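Local coordinates for protein beta-porphyranase A (Bacteroides plebeius, PDB 4AW7) that hydrolyses the red-seaweed polysaccharide porphyran, cutting beta-1,4 linkages between D-galactose and L-galactose-6-sulfate as a family 86 glycoside hydrolase of a gut bacterium, at residues 334-342 against 352-360. Sequence-based numbering, arbitrary orientation.
Sequences SYSAALFIP and TWRLNDKKY. With L6S (6-O-sulfo-alpha-L-galactopyranose), chain B; GLA (alpha-D-galactopyranose), chain C; GAL (beta-D-galactopyranose), chain D.
The carbonyl of A338 receives two side-chain donors: K358 NZ at 2.8 Å from A338 O and N356 ND2 at 2.9 Å from it, arriving from opposite faces of the carbonyl plane, both well out of that plane. The lysine chain, extended beyond CG, reaches across to the type I turn Y335–A338, where NZ also meets S336 O, in the carbonyl plane and on a lone pair. Three hydrogen bonds hold N356. Its CG sits between backbone N and carbonyl carbon (chi1 67°), which places the amide between A338 and K358, ND2 donating to A338 O and OD1 accepting from K358 N, a capping bond at the turn leading into helix 359-365. Its own N reaches L339 O at 3.0 Å in a nearly straight bond. A leucine here would probably leave K358 N without its side-chain acceptor and A338 O with one donor fewer. Strands 340-342 and 353-355 form a short antiparallel hairpin, a worked case of a ladder flanked by turns: I341 and R354 are its hydrogen-bonded pair, the N356–K359 turn leads on into the helix, and Y335, in the turn held by K358 and N356, lines the galactose pocket. Packing is tight on the face of F340, P342, W353 and L355. P342 CB lies over the six-membered ring of W353, 3.7 Å from its centroid, and L355 CD1 over a face of the F340 ring, 4.0 Å from its centroid. L355 CD1 also comes to 3.6 Å from L339 CG; F59 and Y63 of helix 54-63 adjoin these leucines. The face of I341 and R354 is partly exposed and takes in a water, which links I341 O to R354 NE; the two side chains run side by side, and R354 NH2, 3.8 Å from I341 CB, forms a salt bridge with D287.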
loop_
_atom_site.group_PDB
_atom_site.type_symbol
_atom_site.label_atom_id
_atom_site.label_comp_id
_atom_site.label_asym_id
_atom_site.label_seq_id
_atom_site.Cartn_x
_atom_site.Cartn_y
_atom_site.Cartn_z
ATOM N N SER A 334 -17.599 -20.605 -0.934
ATOM C CA SER A 334 -16.365 -20.022 -0.404
ATOM C C SER A 334 -16.465 -18.497 -0.446
ATOM O O SER A 334 -17.276 -17.922 -1.186
ATOM C CB SER A 334 -15.196 -20.502 -1.238
ATOM O OG SER A 334 -14.953 -21.885 -1.003
ATOM N N TYR A 335 -15.658 -17.857 0.388
ATOM C CA TYR A 335 -15.534 -16.393 0.400
ATOM C C TYR A 335 -14.753 -15.952 -0.838
ATOM O O TYR A 335 -13.814 -16.609 -1.248
ATOM C CB TYR A 335 -14.801 -15.964 1.663
ATOM C CG TYR A 335 -14.686 -14.492 1.882
ATOM C CD1 TYR A 335 -15.791 -13.658 1.850
ATOM C CD2 TYR A 335 -13.466 -13.926 2.204
ATOM C CE1 TYR A 335 -15.667 -12.284 2.103
ATOM C CE2 TYR A 335 -13.331 -12.565 2.450
ATOM C CZ TYR A 335 -14.425 -11.740 2.401
ATOM O OH TYR A 335 -14.257 -10.401 2.666
ATOM N N SER A 336 -15.147 -14.801 -1.386
ATOM C CA SER A 336 -14.521 -14.262 -2.593
ATOM C C SER A 336 -13.008 -14.153 -2.510
ATOM O O SER A 336 -12.331 -14.333 -3.515
ATOM C CB SER A 336 -15.128 -12.918 -2.981
ATOM O OG SER A 336 -14.899 -11.928 -2.005
ATOM N N ALA A 337 -12.470 -13.834 -1.333
ATOM C CA ALA A 337 -11.018 -13.633 -1.201
ATOM C C ALA A 337 -10.235 -14.945 -1.064
ATOM O O ALA A 337 -8.997 -14.899 -1.050
ATOM C CB ALA A 337 -10.727 -12.704 -0.015
ATOM N N ALA A 338 -10.916 -16.092 -0.942
ATOM C CA ALA A 338 -10.242 -17.350 -0.706
ATOM C C ALA A 338 -9.173 -17.638 -1.757
ATOM O O ALA A 338 -9.335 -17.308 -2.918
ATOM C CB ALA A 338 -11.272 -18.494 -0.640
ATOM N N LEU A 339 -8.148 -18.362 -1.312
ATOM C CA LEU A 339 -7.056 -18.872 -2.142
ATOM C C LEU A 339 -7.237 -20.357 -2.512
ATOM O O LEU A 339 -6.765 -20.797 -3.551
ATOM C CB LEU A 339 -5.748 -18.650 -1.394
ATOM C CG LEU A 339 -4.467 -19.112 -2.070
ATOM C CD1 LEU A 339 -4.233 -18.420 -3.413
ATOM C CD2 LEU A 339 -3.290 -18.942 -1.078
ATOM N N PHE A 340 -7.857 -21.113 -1.609
ATOM C CA PHE A 340 -8.126 -22.557 -1.779
ATOM C C PHE A 340 -9.632 -22.770 -1.765
ATOM O O PHE A 340 -10.332 -22.187 -0.937
ATOM C CB PHE A 340 -7.499 -23.375 -0.650
ATOM C CG PHE A 340 -5.998 -23.479 -0.684
ATOM C CD1 PHE A 340 -5.182 -22.511 -0.095
ATOM C CD2 PHE A 340 -5.396 -24.555 -1.309
ATOM C CE1 PHE A 340 -3.787 -22.661 -0.126
ATOM C CE2 PHE A 340 -4.034 -24.714 -1.313
ATOM C CZ PHE A 340 -3.228 -23.756 -0.755
ATOM N N ILE A 341 -10.099 -23.676 -2.623
ATOM C CA ILE A 341 -11.512 -23.980 -2.803
ATOM C C ILE A 341 -11.646 -25.483 -2.586
ATOM O O ILE A 341 -10.896 -26.252 -3.179
ATOM C CB ILE A 341 -11.979 -23.603 -4.217
ATOM C CG1 ILE A 341 -11.634 -22.133 -4.522
ATOM C CG2 ILE A 341 -13.463 -23.914 -4.393
ATOM C CD1 ILE A 341 -12.323 -21.071 -3.668
ATOM N N PRO A 342 -12.595 -25.894 -1.739
ATOM C CA PRO A 342 -12.708 -27.339 -1.473
ATOM C C PRO A 342 -13.414 -28.038 -2.614
ATOM O O PRO A 342 -14.414 -27.545 -3.114
ATOM C CB PRO A 342 -13.528 -27.374 -0.201
ATOM C CG PRO A 342 -14.463 -26.196 -0.330
ATOM C CD PRO A 342 -13.583 -25.117 -0.969
ATOM N N THR A 352 -10.391 -32.774 -0.572
ATOM C CA THR A 352 -9.187 -32.180 -1.133
ATOM C C THR A 352 -9.476 -30.679 -1.414
ATOM O O THR A 352 -10.609 -30.261 -1.541
ATOM C CB THR A 352 -8.734 -32.895 -2.421
ATOM O OG1 THR A 352 -9.835 -32.983 -3.316
ATOM C CG2 THR A 352 -8.199 -34.311 -2.138
ATOM N N TRP A 353 -8.400 -29.910 -1.519
ATOM C CA TRP A 353 -8.476 -28.463 -1.700
ATOM C C TRP A 353 -7.701 -28.070 -2.928
ATOM O O TRP A 353 -6.602 -28.577 -3.161
ATOM C CB TRP A 353 -7.888 -27.737 -0.488
ATOM C CG TRP A 353 -8.697 -27.933 0.762
ATOM C CD1 TRP A 353 -8.608 -28.992 1.638
ATOM C CD2 TRP A 353 -9.747 -27.103 1.252
ATOM N NE1 TRP A 353 -9.500 -28.841 2.658
ATOM C CE2 TRP A 353 -10.221 -27.693 2.452
ATOM C CE3 TRP A 353 -10.289 -25.870 0.851
ATOM C CZ2 TRP A 353 -11.209 -27.120 3.212
ATOM C CZ3 TRP A 353 -11.286 -25.313 1.621
ATOM C CH2 TRP A 353 -11.755 -25.952 2.775
ATOM N N ARG A 354 -8.285 -27.170 -3.706
ATOM C CA ARG A 354 -7.730 -26.703 -4.968
ATOM C C ARG A 354 -7.187 -25.280 -4.764
ATOM O O ARG A 354 -7.906 -24.377 -4.347
ATOM C CB ARG A 354 -8.819 -26.720 -6.068
ATOM C CG ARG A 354 -8.496 -26.036 -7.366
ATOM C CD ARG A 354 -9.616 -26.219 -8.396
ATOM N NE ARG A 354 -10.844 -25.498 -8.043
ATOM C CZ ARG A 354 -11.059 -24.207 -8.315
ATOM N NH1 ARG A 354 -10.124 -23.475 -8.928
ATOM N NH2 ARG A 354 -12.220 -23.643 -7.975
ATOM N N LEU A 355 -5.924 -25.094 -5.085
ATOM C CA LEU A 355 -5.312 -23.762 -5.173
ATOM C C LEU A 355 -5.813 -23.055 -6.432
ATOM O O LEU A 355 -5.590 -23.552 -7.531
ATOM C CB LEU A 355 -3.788 -23.975 -5.179
ATOM C CG LEU A 355 -2.926 -22.743 -5.238
ATOM C CD1 LEU A 355 -3.205 -21.810 -4.008
ATOM C CD2 LEU A 355 -1.455 -23.190 -5.324
ATOM N N ASN A 356 -6.515 -21.926 -6.284
ATOM C CA ASN A 356 -7.098 -21.237 -7.436
ATOM C C ASN A 356 -6.075 -20.379 -8.203
ATOM O O ASN A 356 -4.900 -20.300 -7.822
ATOM C CB ASN A 356 -8.377 -20.493 -7.049
ATOM C CG ASN A 356 -8.149 -19.335 -6.110
ATOM O OD1 ASN A 356 -7.149 -18.605 -6.237
ATOM N ND2 ASN A 356 -9.104 -19.100 -5.200
ATOM N N ASP A 357 -6.520 -19.748 -9.290
ATOM C CA ASP A 357 -5.603 -19.067 -10.192
ATOM C C ASP A 357 -5.003 -17.791 -9.600
ATOM O O ASP A 357 -4.105 -17.219 -10.237
ATOM C CB ASP A 357 -6.248 -18.769 -11.561
ATOM C CG ASP A 357 -6.340 -19.971 -12.451
ATOM O OD1 ASP A 357 -5.880 -21.082 -12.078
ATOM O OD2 ASP A 357 -6.823 -19.774 -13.590
ATOM N N LYS A 358 -5.447 -17.360 -8.413
ATOM C CA LYS A 358 -4.721 -16.298 -7.718
ATOM C C LYS A 358 -3.266 -16.682 -7.451
ATOM O O LYS A 358 -2.408 -15.803 -7.284
ATOM C CB LYS A 358 -5.424 -15.877 -6.454
ATOM C CG LYS A 358 -6.837 -15.393 -6.655
ATOM C CD LYS A 358 -7.538 -15.223 -5.315
ATOM C CE LYS A 358 -9.016 -15.021 -5.452
ATOM N NZ LYS A 358 -9.631 -14.792 -4.123
ATOM N N LYS A 359 -2.958 -17.974 -7.445
ATOM C CA LYS A 359 -1.592 -18.425 -7.327
ATOM C C LYS A 359 -0.668 -17.758 -8.340
ATOM O O LYS A 359 0.516 -17.587 -8.057
ATOM C CB LYS A 359 -1.503 -19.963 -7.486
ATOM C CG LYS A 359 -1.738 -20.458 -8.919
ATOM C CD LYS A 359 -1.978 -21.971 -9.013
ATOM C CE LYS A 359 -2.094 -22.389 -10.457
ATOM N NZ LYS A 359 -2.481 -23.839 -10.610
ATOM N N TYR A 360 -1.187 -17.406 -9.517
ATOM C CA TYR A 360 -0.328 -16.855 -10.572
ATOM C C TYR A 360 0.224 -15.482 -10.215
ATOM O O TYR A 360 1.271 -15.127 -10.732
ATOM C CB TYR A 360 -1.037 -16.812 -11.929
ATOM C CG TYR A 360 -1.278 -18.189 -12.511
ATOM C CD1 TYR A 360 -0.206 -19.033 -12.777
ATOM C CD2 TYR A 360 -2.550 -18.630 -12.855
ATOM C CE1 TYR A 360 -0.387 -20.307 -13.328
ATOM C CE2 TYR A 360 -2.748 -19.908 -13.417
ATOM C CZ TYR A 360 -1.660 -20.733 -13.617
ATOM O OH TYR A 360 -1.879 -21.978 -14.158
HETATM O O1S L6S B . -9.184 -13.325 5.296
HETATM O O2S L6S B . -10.882 -14.629 4.089
HETATM O O3S L6S B . -10.938 -14.420 6.536
HETATM C C1 L6S B . -12.610 -8.161 6.475
HETATM C C2 L6S B . -13.704 -8.562 7.438
HETATM C C3 L6S B . -14.452 -9.784 6.881
HETATM C C4 L6S B . -13.419 -10.953 6.666
HETATM C C5 L6S B . -12.304 -10.442 5.746
HETATM C C6 L6S B . -11.106 -11.418 5.796
HETATM O O2 L6S B . -14.592 -7.461 7.718
HETATM O O3 L6S B . -15.512 -10.206 7.753
HETATM O O4 L6S B . -12.896 -11.325 7.952
HETATM O O5 L6S B . -11.718 -9.203 6.164
HETATM O O6 L6S B . -11.456 -12.590 5.076
HETATM S S1 L6S B . -10.541 -13.807 5.237
HETATM C C1 GLA C . -12.686 -4.281 3.853
HETATM C C2 GLA C . -12.918 -5.361 4.926
HETATM C C3 GLA C . -12.799 -6.755 4.337
HETATM C C4 GLA C . -13.549 -6.889 3.036
HETATM C C5 GLA C . -13.089 -5.786 2.066
HETATM C C6 GLA C . -13.623 -6.094 0.619
HETATM O O1 GLA C . -11.390 -4.025 3.516
HETATM O O2 GLA C . -11.997 -5.152 6.045
HETATM O O3 GLA C . -13.374 -7.722 5.175
HETATM O O4 GLA C . -14.967 -6.794 3.273
HETATM O O5 GLA C . -13.498 -4.496 2.713
HETATM O O6 GLA C . -12.588 -6.900 -0.097
HETATM C C1 GAL D . -12.686 -4.281 3.853
HETATM C C2 GAL D . -12.918 -5.361 4.926
HETATM C C3 GAL D . -12.799 -6.755 4.337
HETATM C C4 GAL D . -13.549 -6.889 3.036
HETATM C C5 GAL D . -13.089 -5.786 2.066
HETATM C C6 GAL D . -13.623 -6.094 0.619
HETATM O O1 GAL D . -12.871 -2.960 4.502
HETATM O O2 GAL D . -11.997 -5.152 6.045
HETATM O O3 GAL D . -13.374 -7.722 5.175
HETATM O O4 GAL D . -14.967 -6.794 3.273
HETATM O O5 GAL D . -13.498 -4.496 2.713
HETATM O O6 GAL D . -12.588 -6.900 -0.097
HETATM O O HOH W 1 -12.153 -27.168 -5.826
#